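Local atomic coordinates of meta cleavage compound hydrolase (Janthinobacterium, PDB entry 1J1I), a protein that hydrolyses a carbon-carbon bond of the meta-cleavage product formed during carbazole degradation, most likely releasing anthranilate. Residues K107-L121 / E129-G141. Numbering follows the deposited sequence.
Sequences KVSIVGNSMGGATGL and ELVNALVLMGSAG
Leu130 O takes the N-H of Val108, and this bond opens the pairing of two neighbouring parallel strands in the central sheet of an alpha/beta hydrolase, joined through helix 114-126 in a beta-alpha-beta crossover. Beside it the extended chain of Lys107 runs past the carbonyls of Glu129 and Val131, and a water links its NZ to Val131 O. The CG2 of Val131 meets Ile110 CD1 at 3.8 Å, the two side chains roughly perpendicular. At Asn132 the chain turns a corner; Ala133 N, just beyond, is buried without a partner, whereas Ala133 O accepts from Ile110 N. Leu134 turns to the face covered by helix 114-126, CD1 lying 3.8 Å from Gly120 C; a CB on Gly120 would clash with Ile110 CG2 and crowd Leu134 CD1. On the other face Val111 CG1 and CG2 run alongside Val135, with Phe278 and Phe271 of helix 268-281 packed over them. Leu136 CD2 rests 3.4 Å from Gly117 O. Met137 bends at chi2 (-137°), which brings SD within 3.3 Å of Asn113 ND2 in a weak hydrogen bond; ND2 also donates to His261 O, while Asn113 OD1 accepts from Ser114 OG at 2.7 Å. Replacing Asn113 by an alanine would probably leave His261 O and Met137 SD without this shared donor and Ser114 OG without that acceptor. Ser139 OG, placed opposite the backbone N (chi1 178°), bonds to Ala140 O in its carbonyl plane, on a lone pair. Met137 O at the strand end and Ala140 N in the loop after it hold Ser114 N and Ser114 O, the latter shared with Ala118 N. Gly112-x-Ser114-x-Gly116 matches the nucleophile elbow of this fold, so these bonds probably help fix the likely catalytic Ser114 beside His261, the likely catalytic histidine.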
loop_
_atom_site.group_PDB
_atom_site.type_symbol
_atom_site.label_atom_id
_atom_site.label_comp_id
_atom_site.label_asym_id
_atom_site.label_seq_id
_atom_site.Cartn_x
_atom_site.Cartn_y
_atom_site.Cartn_z
ATOM N N LYS A 107 2.775 13.650 20.270
ATOM C CA LYS A 107 2.445 13.898 18.871
ATOM C C LYS A 107 1.170 13.167 18.481
ATOM O O LYS A 107 0.713 12.269 19.190
ATOM C CB LYS A 107 3.595 13.443 17.970
ATOM C CG LYS A 107 4.883 14.216 18.200
ATOM C CD LYS A 107 6.010 13.723 17.312
ATOM C CE LYS A 107 7.245 14.598 17.482
ATOM N NZ LYS A 107 8.338 14.184 16.567
ATOM N N VAL A 108 0.600 13.555 17.346
ATOM C CA VAL A 108 -0.621 12.931 16.847
ATOM C C VAL A 108 -0.462 12.578 15.375
ATOM O O VAL A 108 0.339 13.190 14.661
ATOM C CB VAL A 108 -1.840 13.871 16.972
ATOM C CG1 VAL A 108 -2.066 14.245 18.426
ATOM C CG2 VAL A 108 -1.629 15.112 16.122
ATOM N N SER A 109 -1.226 11.587 14.928
ATOM C CA SER A 109 -1.191 11.185 13.528
ATOM C C SER A 109 -2.316 11.954 12.851
ATOM O O SER A 109 -3.347 12.215 13.471
ATOM C CB SER A 109 -1.436 9.679 13.389
ATOM O OG SER A 109 -0.438 8.934 14.059
ATOM N N ILE A 110 -2.119 12.327 11.590
ATOM C CA ILE A 110 -3.143 13.067 10.867
ATOM C C ILE A 110 -3.516 12.350 9.574
ATOM O O ILE A 110 -2.646 11.993 8.778
ATOM C CB ILE A 110 -2.674 14.498 10.533
ATOM C CG1 ILE A 110 -2.309 15.240 11.824
ATOM C CG2 ILE A 110 -3.778 15.238 9.760
ATOM C CD1 ILE A 110 -1.778 16.648 11.600
ATOM N N VAL A 111 -4.817 12.153 9.386
ATOM C CA VAL A 111 -5.368 11.480 8.212
ATOM C C VAL A 111 -6.356 12.424 7.536
ATOM O O VAL A 111 -7.360 12.808 8.140
ATOM C CB VAL A 111 -6.126 10.193 8.610
ATOM C CG1 VAL A 111 -6.595 9.459 7.362
ATOM C CG2 VAL A 111 -5.224 9.293 9.467
ATOM N N GLY A 112 -6.085 12.783 6.284
ATOM C CA GLY A 112 -6.974 13.696 5.593
ATOM C C GLY A 112 -7.279 13.367 4.148
ATOM O O GLY A 112 -6.432 12.857 3.415
ATOM N N ASN A 113 -8.511 13.665 3.749
ATOM C CA ASN A 113 -8.978 13.440 2.385
ATOM C C ASN A 113 -9.050 14.786 1.671
ATOM O O ASN A 113 -9.480 15.774 2.261
ATOM C CB ASN A 113 -10.363 12.790 2.412
ATOM C CG ASN A 113 -10.991 12.702 1.038
ATOM O OD1 ASN A 113 -11.716 13.601 0.615
ATOM N ND2 ASN A 113 -10.703 11.616 0.324
ATOM N N SER A 114 -8.617 14.817 0.413
ATOM C CA SER A 114 -8.623 16.032 -0.402
ATOM C C SER A 114 -8.236 17.300 0.382
ATOM O O SER A 114 -7.102 17.411 0.840
ATOM C CB SER A 114 -9.994 16.199 -1.079
ATOM O OG SER A 114 -11.054 16.149 -0.142
ATOM N N MET A 115 -9.155 18.257 0.532
ATOM C CA MET A 115 -8.840 19.488 1.273
ATOM C C MET A 115 -8.310 19.197 2.683
ATOM O O MET A 115 -7.429 19.897 3.184
ATOM C CB MET A 115 -10.073 20.401 1.383
ATOM C CG MET A 115 -9.817 21.663 2.224
ATOM S SD MET A 115 -11.283 22.737 2.376
ATOM C CE MET A 115 -11.338 23.462 0.741
ATOM N N GLY A 116 -8.865 18.174 3.323
ATOM C CA GLY A 116 -8.419 17.807 4.655
ATOM C C GLY A 116 -6.980 17.325 4.588
ATOM O O GLY A 116 -6.191 17.536 5.512
ATOM N N GLY A 117 -6.638 16.676 3.479
ATOM C CA GLY A 117 -5.284 16.185 3.297
ATOM C C GLY A 117 -4.318 17.343 3.109
ATOM O O GLY A 117 -3.233 17.360 3.691
ATOM N N ALA A 118 -4.721 18.326 2.310
ATOM C CA ALA A 118 -3.872 19.497 2.076
ATOM C C ALA A 118 -3.620 20.228 3.396
ATOM O O ALA A 118 -2.522 20.738 3.645
ATOM C CB ALA A 118 -4.542 20.442 1.081
ATOM N N THR A 119 -4.640 20.268 4.248
ATOM C CA THR A 119 -4.518 20.952 5.527
ATOM C C THR A 119 -3.604 20.180 6.483
ATOM O O THR A 119 -2.815 20.780 7.211
ATOM C CB THR A 119 -5.914 21.189 6.156
ATOM O OG1 THR A 119 -6.715 21.962 5.247
ATOM C CG2 THR A 119 -5.791 21.963 7.467
ATOM N N GLY A 120 -3.702 18.853 6.470
ATOM C CA GLY A 120 -2.843 18.042 7.315
ATOM C C GLY A 120 -1.402 18.183 6.841
ATOM O O GLY A 120 -0.457 18.237 7.644
ATOM N N LEU A 121 -1.237 18.252 5.524
ATOM C CA LEU A 121 0.082 18.398 4.920
ATOM C C LEU A 121 0.685 19.731 5.356
ATOM O O LEU A 121 1.861 19.803 5.714
ATOM C CB LEU A 121 -0.032 18.333 3.387
ATOM C CG LEU A 121 1.264 18.172 2.575
ATOM C CD1 LEU A 121 0.929 17.734 1.155
ATOM C CD2 LEU A 121 2.052 19.475 2.559
ATOM N N GLU A 129 6.449 19.393 14.770
ATOM C CA GLU A 129 6.744 18.928 16.121
ATOM C C GLU A 129 5.483 18.378 16.799
ATOM O O GLU A 129 5.558 17.719 17.835
ATOM C CB GLU A 129 7.359 20.051 16.968
ATOM C CG GLU A 129 6.420 21.180 17.374
ATOM C CD GLU A 129 6.161 22.193 16.269
ATOM O OE1 GLU A 129 6.775 22.085 15.184
ATOM O OE2 GLU A 129 5.337 23.106 16.493
ATOM N N LEU A 130 4.328 18.646 16.203
ATOM C CA LEU A 130 3.054 18.172 16.732
ATOM C C LEU A 130 2.624 16.877 16.051
ATOM O O LEU A 130 1.737 16.175 16.539
ATOM C CB LEU A 130 1.955 19.203 16.468
ATOM C CG LEU A 130 2.103 20.625 17.000
ATOM C CD1 LEU A 130 0.939 21.469 16.487
ATOM C CD2 LEU A 130 2.135 20.598 18.522
ATOM N N VAL A 131 3.260 16.563 14.927
ATOM C CA VAL A 131 2.875 15.398 14.129
ATOM C C VAL A 131 3.819 14.204 14.123
ATOM O O VAL A 131 5.032 14.356 13.975
ATOM C CB VAL A 131 2.646 15.836 12.666
ATOM C CG1 VAL A 131 1.979 14.718 11.870
ATOM C CG2 VAL A 131 1.800 17.102 12.641
ATOM N N ASN A 132 3.228 13.016 14.253
ATOM C CA ASN A 132 3.955 11.749 14.257
ATOM C C ASN A 132 3.900 11.050 12.888
ATOM O O ASN A 132 4.887 10.472 12.439
ATOM C CB ASN A 132 3.354 10.821 15.315
ATOM C CG ASN A 132 3.888 9.410 15.219
ATOM O OD1 ASN A 132 5.068 9.163 15.469
ATOM N ND2 ASN A 132 3.020 8.472 14.845
ATOM N N ALA A 133 2.738 11.098 12.243
ATOM C CA ALA A 133 2.540 10.461 10.937
ATOM C C ALA A 133 1.449 11.186 10.166
ATOM O O ALA A 133 0.569 11.812 10.763
ATOM C CB ALA A 133 2.160 8.990 11.113
ATOM N N LEU A 134 1.508 11.085 8.841
ATOM C CA LEU A 134 0.545 11.737 7.960
ATOM C C LEU A 134 0.006 10.790 6.887
ATOM O O LEU A 134 0.761 10.044 6.270
ATOM C CB LEU A 134 1.205 12.926 7.263
ATOM C CG LEU A 134 0.392 13.665 6.194
ATOM C CD1 LEU A 134 -0.754 14.429 6.845
ATOM C CD2 LEU A 134 1.302 14.622 5.437
ATOM N N VAL A 135 -1.302 10.831 6.667
ATOM C CA VAL A 135 -1.932 9.999 5.642
ATOM C C VAL A 135 -2.644 10.934 4.679
ATOM O O VAL A 135 -3.545 11.666 5.075
ATOM C CB VAL A 135 -2.962 9.025 6.254
ATOM C CG1 VAL A 135 -3.664 8.233 5.141
ATOM C CG2 VAL A 135 -2.264 8.077 7.225
ATOM N N LEU A 136 -2.216 10.928 3.422
ATOM C CA LEU A 136 -2.813 11.777 2.408
ATOM C C LEU A 136 -3.650 10.869 1.518
ATOM O O LEU A 136 -3.133 9.953 0.883
ATOM C CB LEU A 136 -1.721 12.472 1.598
ATOM C CG LEU A 136 -0.772 13.338 2.432
ATOM C CD1 LEU A 136 0.406 13.761 1.571
ATOM C CD2 LEU A 136 -1.519 14.559 2.984
ATOM N N MET A 137 -4.948 11.128 1.486
ATOM C CA MET A 137 -5.868 10.299 0.720
ATOM C C MET A 137 -6.561 11.141 -0.339
ATOM O O MET A 137 -7.421 11.963 -0.017
ATOM C CB MET A 137 -6.892 9.697 1.687
ATOM C CG MET A 137 -7.809 8.649 1.097
ATOM S SD MET A 137 -9.504 8.883 1.638
ATOM C CE MET A 137 -9.312 9.126 3.431
ATOM N N GLY A 138 -6.189 10.932 -1.601
ATOM C CA GLY A 138 -6.779 11.705 -2.681
ATOM C C GLY A 138 -6.608 13.165 -2.318
ATOM O O GLY A 138 -7.415 14.027 -2.682
ATOM N N SER A 139 -5.525 13.432 -1.598
ATOM C CA SER A 139 -5.210 14.767 -1.113
ATOM C C SER A 139 -4.959 15.854 -2.141
ATOM O O SER A 139 -4.305 15.643 -3.162
ATOM C CB SER A 139 -3.998 14.710 -0.180
ATOM O OG SER A 139 -3.649 16.012 0.261
ATOM N N ALA A 140 -5.486 17.034 -1.841
ATOM C CA ALA A 140 -5.289 18.198 -2.674
ATOM C C ALA A 140 -3.875 18.685 -2.331
ATOM O O ALA A 140 -3.282 18.231 -1.347
ATOM C CB ALA A 140 -6.319 19.265 -2.323
ATOM N N GLY A 141 -3.334 19.595 -3.135
ATOM C CA GLY A 141 -2.005 20.114 -2.864
ATOM C C GLY A 141 -1.148 20.222 -4.105
ATOM O O GLY A 141 -0.299 21.111 -4.219
HETATM O O HOH W 1 7.660 15.246 13.855
#